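Local coordinates for pirin family protein (Acinetobacter baumannii, PDB 6D0P) that probably acts as a metal-dependent quercetin 2,3-dioxygenase, a two-cupin oxidoreductase of the pirin family thought to use one iron ion per subunit, at residues 8-13 with 221-226; 26-31 with 207-212. All blocks are in the same frame, centred on the assembly; numbering follows the deposited sequence.

Contact 1: residues 8-13 with 221-226; sequences LGAYQN and NRLEGK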
loop_
_atom_site.group_PDB
_atom_site.type_symbol
_atom_site.label_atom_id
_atom_site.label_comp_id
_atom_site.label_asym_id
_atom_site.label_seq_id
_atom_site.Cartn_x
_atom_site.Cartn_y
_atom_site.Cartn_z
ATOM N N LEU A 8 5.373 -19.358 5.302
ATOM C CA LEU A 8 4.210 -19.992 5.981
ATOM C C LEU A 8 3.050 -20.277 5.024
ATOM O O LEU A 8 2.316 -21.293 5.186
ATOM C CB LEU A 8 3.760 -19.069 7.115
ATOM C CG LEU A 8 4.822 -18.823 8.181
ATOM C CD1 LEU A 8 4.295 -17.909 9.287
ATOM C CD2 LEU A 8 5.300 -20.149 8.747
ATOM N N GLY A 9 2.856 -19.423 4.040
ATOM C CA GLY A 9 1.765 -19.612 3.092
ATOM C C GLY A 9 1.617 -18.442 2.143
ATOM O O GLY A 9 2.281 -17.401 2.318
ATOM N N ALA A 10 0.719 -18.591 1.167
ATOM C CA ALA A 10 0.530 -17.536 0.219
ATOM C C ALA A 10 -0.900 -17.559 -0.310
ATOM O O ALA A 10 -1.553 -18.630 -0.356
ATOM C CB ALA A 10 1.525 -17.662 -0.915
ATOM N N TYR A 11 -1.340 -16.396 -0.765
ATOM C CA TYR A 11 -2.702 -16.177 -1.245
ATOM C C TYR A 11 -2.640 -15.463 -2.604
ATOM O O TYR A 11 -2.045 -14.383 -2.709
ATOM C CB TYR A 11 -3.476 -15.348 -0.211
ATOM C CG TYR A 11 -3.431 -15.919 1.188
ATOM C CD1 TYR A 11 -2.328 -15.726 2.004
ATOM C CD2 TYR A 11 -4.471 -16.691 1.686
ATOM C CE1 TYR A 11 -2.256 -16.282 3.272
ATOM C CE2 TYR A 11 -4.425 -17.241 2.959
ATOM C CZ TYR A 11 -3.308 -17.041 3.751
ATOM O OH TYR A 11 -3.250 -17.570 5.010
ATOM N N GLN A 12 -3.263 -16.049 -3.625
ATOM C CA GLN A 12 -3.296 -15.458 -4.954
ATOM C C GLN A 12 -4.748 -15.114 -5.313
ATOM O O GLN A 12 -5.641 -15.956 -5.201
ATOM C CB GLN A 12 -2.717 -16.427 -5.968
ATOM C CG GLN A 12 -2.627 -15.841 -7.363
ATOM C CD GLN A 12 -2.000 -16.834 -8.306
ATOM O OE1 GLN A 12 -2.093 -18.051 -8.116
ATOM N NE2 GLN A 12 -1.366 -16.312 -9.341
ATOM N N ASN A 13 -4.975 -13.879 -5.768
ATOM C CA ASN A 13 -6.321 -13.438 -6.127
ATOM C C ASN A 13 -6.352 -13.033 -7.605
ATOM O O ASN A 13 -5.610 -12.130 -8.015
ATOM C CB ASN A 13 -6.779 -12.262 -5.268
ATOM C CG ASN A 13 -8.206 -11.855 -5.575
ATOM O OD1 ASN A 13 -8.957 -12.610 -6.182
ATOM N ND2 ASN A 13 -8.587 -10.660 -5.167
ATOM N N ASN A 221 10.100 -22.009 -2.648
ATOM C CA ASN A 221 8.667 -21.714 -2.870
ATOM C C ASN A 221 8.499 -20.645 -3.949
ATOM O O ASN A 221 8.860 -19.487 -3.770
ATOM C CB ASN A 221 7.957 -21.315 -1.576
ATOM C CG ASN A 221 7.733 -22.502 -0.657
ATOM O OD1 ASN A 221 8.446 -22.636 0.324
ATOM N ND2 ASN A 221 6.759 -23.357 -0.971
ATOM N N ARG A 222 7.893 -21.041 -5.054
ATOM C CA ARG A 222 7.698 -20.125 -6.146
ATOM C C ARG A 222 6.375 -19.375 -5.990
ATOM O O ARG A 222 5.358 -19.956 -5.635
ATOM C CB ARG A 222 7.739 -20.899 -7.458
ATOM C CG ARG A 222 7.551 -20.023 -8.683
ATOM C CD ARG A 222 7.947 -20.806 -9.909
ATOM N NE ARG A 222 7.557 -20.099 -11.113
ATOM C CZ ARG A 222 8.114 -20.291 -12.283
ATOM N NH1 ARG A 222 9.106 -21.163 -12.390
ATOM N NH2 ARG A 222 7.681 -19.620 -13.332
ATOM N N LEU A 223 6.413 -18.079 -6.270
ATOM C CA LEU A 223 5.253 -17.198 -6.184
ATOM C C LEU A 223 5.006 -16.566 -7.555
ATOM O O LEU A 223 5.952 -16.108 -8.188
ATOM C CB LEU A 223 5.513 -16.080 -5.183
ATOM C CG LEU A 223 5.889 -16.483 -3.763
ATOM C CD1 LEU A 223 6.163 -15.233 -2.954
ATOM C CD2 LEU A 223 4.783 -17.316 -3.115
ATOM N N GLU A 224 3.740 -16.516 -7.970
ATOM C CA GLU A 224 3.337 -15.880 -9.226
ATOM C C GLU A 224 2.687 -14.516 -8.935
ATOM O O GLU A 224 2.570 -14.099 -7.778
ATOM C CB GLU A 224 2.339 -16.783 -9.953
ATOM C CG GLU A 224 2.836 -18.215 -10.112
ATOM C CD GLU A 224 3.933 -18.359 -11.159
ATOM O OE1 GLU A 224 3.753 -17.805 -12.285
ATOM O OE2 GLU A 224 4.954 -19.039 -10.862
ATOM N N GLY A 225 2.200 -13.857 -9.990
ATOM C CA GLY A 225 1.597 -12.529 -9.874
ATOM C C GLY A 225 0.295 -12.522 -9.084
ATOM O O GLY A 225 -0.404 -13.530 -8.989
ATOM N N LYS A 226 0.011 -11.346 -8.545
ATOM C CA LYS A 226 -1.193 -11.097 -7.761
ATOM C C LYS A 226 -1.168 -12.000 -6.524
ATOM O O LYS A 226 -2.199 -12.585 -6.172
ATOM C CB LYS A 226 -2.465 -11.358 -8.575
ATOM C CG LYS A 226 -2.567 -10.684 -9.939
ATOM C CD LYS A 226 -3.889 -10.991 -10.631
ATOM C CE LYS A 226 -3.867 -10.835 -12.135
ATOM N NZ LYS A 226 -3.586 -9.443 -12.544
#
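Q12 and N13, where edge strand 7-12 runs out, meet G225 and K226 in the short connection between strands 221-224 and 227-231 of the C-terminal cupin. The contact illustrates how a distant piece of chain can extend the edge of a sheet and also catch the turn leading into its neighbour. Two hydrogen bonds hold the turn. The backbone N of N13 reaches K226 O at 3.1 Å with an angle of 158° at the hydrogen. The same oxygen accepts a CA-H contact from Q12 CA at 3.3 Å. K226 has positive phi and psi, near the left-handed helical region, and its N bonds to L211 while its O turns to strand 7-12.

The second bond comes from a side chain. Q12 has CG anti to its backbone N (chi1 -176°) and an extended chain beyond, and its amide NE2 arrives 3.0 Å from G225 O. With 149° at the hydrogen this bond is less straight, and the acceptor is tilted a little from the amide plane. NE2 also lies 3.8 Å from E224 CB. The E224 chain bends at chi2, and its OE2 takes R222 NE at 2.8 Å in a salt bridge within its own segment.

Apolar contact is slight: A10 CB touches L223 CD2 at 3.9 Å, one methyl against another. The K226 chain lies against the N13 carbonyl, with CB 3.3 Å from N13 O, and makes a cation-pi contact with Y26. The N13 side chain turns elsewhere, OD1 to the N of H15 and ND2 to the O of N27.

Strand 7-12 itself pairs antiparallel with 227-231, with a classic beta bulge at L8 and G9 opposite I230. The N-terminal strand is thus added to the C-terminal cupin sheet, tying together the halves of a bicupin.

Contact 2: residues 26-31 with 207-212; sequences YNLFSY and LVVVLE
L28 and F29 of strand 23-30 push their side chains onto L207, V209 and L211, so apolar packing makes the whole of the direct contact. L28 points CD1 across the gap, 3.8 Å from V209 CG1, and the two side chains pass at a slant. That same methyl also reaches L211 CD2 at 4.1 Å, where the leucines cross at about a right angle; CD1 thus bridges two residues of the opposing segment.

The aromatic contacts belong to F29. Its CG stands between the backbone N and the carbonyl carbon (chi1 65°). From there CE2 approaches L207 CD1 at 3.9 Å, and CZ is hardly farther from that methyl, at 4.0 Å. V209 CG2 lies at the edge of the ring, near its plane, 4.3 Å from CE2. The two methyls of V209 are therefore divided, CG1 serving L28 and CG2 serving F29.

As a worked case of sheet-on-sheet packing between two cupin domains, the segments come from different sheets: 23-30 from the N-terminal half, 205-210 from the C-terminal half. Their short axes approach to 9.5 Å and run nearly antiparallel, 174° apart. Neighbours L28 and F29 can both face the other strand because they form a classic beta bulge opposite L44. L44 also touches F29 and V209, while L251 and V228 pack on the same pair from the C-terminal sheet.

The polar groups of 26-31 find their partners outside 207-212. N27 ND2 gives a hydrogen bond to F29 O at 3.0 Å, with the donor 62° out of the carbonyl plane; D45 is another partner of ND2, and R33 meets OD1. At the end of the strand, S30 is the N-cap of helix 31-34, its OG accepting from the N of D32.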
loop_
_atom_site.group_PDB
_atom_site.type_symbol
_atom_site.label_atom_id
_atom_site.label_comp_id
_atom_site.label_asym_id
_atom_site.label_seq_id
_atom_site.Cartn_x
_atom_site.Cartn_y
_atom_site.Cartn_z
ATOM N N TYR A 26 -7.461 -5.786 -7.651
ATOM C CA TYR A 26 -7.391 -7.122 -7.098
ATOM C C TYR A 26 -6.972 -6.925 -5.644
ATOM O O TYR A 26 -5.879 -6.363 -5.384
ATOM C CB TYR A 26 -6.350 -7.977 -7.826
ATOM C CG TYR A 26 -6.641 -8.181 -9.288
ATOM C CD1 TYR A 26 -6.291 -7.226 -10.236
ATOM C CD2 TYR A 26 -7.357 -9.283 -9.713
ATOM C CE1 TYR A 26 -6.598 -7.394 -11.582
ATOM C CE2 TYR A 26 -7.686 -9.459 -11.046
ATOM C CZ TYR A 26 -7.280 -8.534 -11.986
ATOM O OH TYR A 26 -7.614 -8.739 -13.292
ATOM N N ASN A 27 -7.853 -7.263 -4.729
ATOM C CA ASN A 27 -7.537 -7.172 -3.323
ATOM C C ASN A 27 -6.558 -8.298 -3.018
ATOM O O ASN A 27 -6.931 -9.455 -3.171
ATOM C CB ASN A 27 -8.763 -7.319 -2.424
ATOM C CG ASN A 27 -8.361 -7.279 -0.968
ATOM O OD1 ASN A 27 -8.380 -8.300 -0.290
ATOM N ND2 ASN A 27 -7.875 -6.138 -0.526
ATOM N N LEU A 28 -5.348 -7.973 -2.617
ATOM C CA LEU A 28 -4.341 -9.027 -2.358
ATOM C C LEU A 28 -4.350 -9.435 -0.882
ATOM O O LEU A 28 -3.980 -10.569 -0.563
ATOM C CB LEU A 28 -2.978 -8.551 -2.833
ATOM C CG LEU A 28 -2.929 -8.172 -4.309
ATOM C CD1 LEU A 28 -1.496 -7.941 -4.747
ATOM C CD2 LEU A 28 -3.594 -9.243 -5.164
ATOM N N PHE A 29 -4.746 -8.536 0.004
ATOM C CA PHE A 29 -4.955 -8.935 1.391
ATOM C C PHE A 29 -5.852 -7.899 2.072
ATOM O O PHE A 29 -5.938 -6.709 1.672
ATOM C CB PHE A 29 -3.642 -9.186 2.157
ATOM C CG PHE A 29 -2.712 -8.018 2.374
ATOM C CD1 PHE A 29 -3.015 -7.014 3.285
ATOM C CD2 PHE A 29 -1.486 -7.958 1.724
ATOM C CE1 PHE A 29 -2.132 -5.957 3.480
ATOM C CE2 PHE A 29 -0.596 -6.931 1.949
ATOM C CZ PHE A 29 -0.923 -5.927 2.835
ATOM N N SER A 30 -6.505 -8.390 3.113
ATOM C CA SER A 30 -7.384 -7.596 3.932
ATOM C C SER A 30 -7.332 -8.068 5.393
ATOM O O SER A 30 -7.305 -9.262 5.658
ATOM C CB SER A 30 -8.798 -7.650 3.403
ATOM O OG SER A 30 -9.674 -6.977 4.298
ATOM N N TYR A 31 -7.454 -7.113 6.314
ATOM C CA TYR A 31 -7.477 -7.368 7.763
ATOM C C TYR A 31 -8.723 -8.189 8.124
ATOM O O TYR A 31 -8.759 -8.845 9.152
ATOM C CB TYR A 31 -7.508 -6.058 8.557
ATOM C CG TYR A 31 -8.781 -5.271 8.441
ATOM C CD1 TYR A 31 -9.840 -5.504 9.308
ATOM C CD2 TYR A 31 -8.932 -4.288 7.484
ATOM C CE1 TYR A 31 -11.032 -4.808 9.195
ATOM C CE2 TYR A 31 -10.100 -3.557 7.379
ATOM C CZ TYR A 31 -11.162 -3.831 8.225
ATOM O OH TYR A 31 -12.320 -3.115 8.120
ATOM N N LEU A 207 5.733 -9.489 4.709
ATOM C CA LEU A 207 4.883 -9.851 3.602
ATOM C C LEU A 207 5.630 -9.608 2.288
ATOM O O LEU A 207 6.202 -8.520 2.096
ATOM C CB LEU A 207 3.613 -8.996 3.655
ATOM C CG LEU A 207 2.883 -8.977 4.987
ATOM C CD1 LEU A 207 1.757 -7.971 4.939
ATOM C CD2 LEU A 207 2.355 -10.372 5.338
ATOM N N VAL A 208 5.652 -10.607 1.413
ATOM C CA VAL A 208 6.250 -10.478 0.078
ATOM C C VAL A 208 5.098 -10.446 -0.917
ATOM O O VAL A 208 4.327 -11.402 -1.016
ATOM C CB VAL A 208 7.229 -11.615 -0.241
ATOM C CG1 VAL A 208 7.792 -11.513 -1.655
ATOM C CG2 VAL A 208 8.332 -11.662 0.807
ATOM N N VAL A 209 4.946 -9.308 -1.563
ATOM C CA VAL A 209 3.866 -9.121 -2.521
ATOM C C VAL A 209 4.459 -9.173 -3.933
ATOM O O VAL A 209 5.384 -8.428 -4.240
ATOM C CB VAL A 209 3.120 -7.799 -2.290
ATOM C CG1 VAL A 209 1.987 -7.608 -3.302
ATOM C CG2 VAL A 209 2.589 -7.708 -0.874
ATOM N N VAL A 210 3.947 -10.092 -4.740
ATOM C CA VAL A 210 4.338 -10.207 -6.109
ATOM C C VAL A 210 3.192 -9.645 -6.946
ATOM O O VAL A 210 2.135 -10.233 -7.015
ATOM C CB VAL A 210 4.677 -11.661 -6.488
ATOM C CG1 VAL A 210 5.088 -11.782 -7.953
ATOM C CG2 VAL A 210 5.752 -12.211 -5.576
ATOM N N LEU A 211 3.408 -8.489 -7.561
ATOM C CA LEU A 211 2.380 -7.877 -8.374
ATOM C C LEU A 211 2.302 -8.548 -9.744
ATOM O O LEU A 211 1.198 -8.846 -10.241
ATOM C CB LEU A 211 2.677 -6.383 -8.532
ATOM C CG LEU A 211 2.729 -5.579 -7.241
ATOM C CD1 LEU A 211 3.162 -4.149 -7.538
ATOM C CD2 LEU A 211 1.399 -5.597 -6.508
ATOM N N GLU A 212 3.463 -8.813 -10.325
ATOM C CA GLU A 212 3.567 -9.386 -11.650
ATOM C C GLU A 212 4.907 -10.114 -11.738
ATOM O O GLU A 212 5.884 -9.638 -11.191
ATOM C CB GLU A 212 3.494 -8.255 -12.682
ATOM C CG GLU A 212 3.414 -8.698 -14.122
ATOM C CD GLU A 212 3.550 -7.516 -15.080
ATOM O OE1 GLU A 212 2.661 -6.581 -15.047
ATOM O OE2 GLU A 212 4.554 -7.488 -15.826
#

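Overall arrangement
Contacts 1 and 2 have centres about 9 Å apart and share the seven-stranded sheet of the C-terminal cupin, with contact 2 nested inside the chain loop closed by contact 1. Contact 1 lies at the surface, whereas contact 2 is buried between the two domains. They meet directly: N13 ND2 is 2.9 Å from N27 O, and K226 N is 3.2 Å from L211 O, both probable hydrogen bonds. N13 O also packs at 3.7 Å against Y26 CD2. Neither contact reaches the manganese seen on H64, H66, H108 and E110, where iron is the predicted native metal; both concern how the cupin halves are joined.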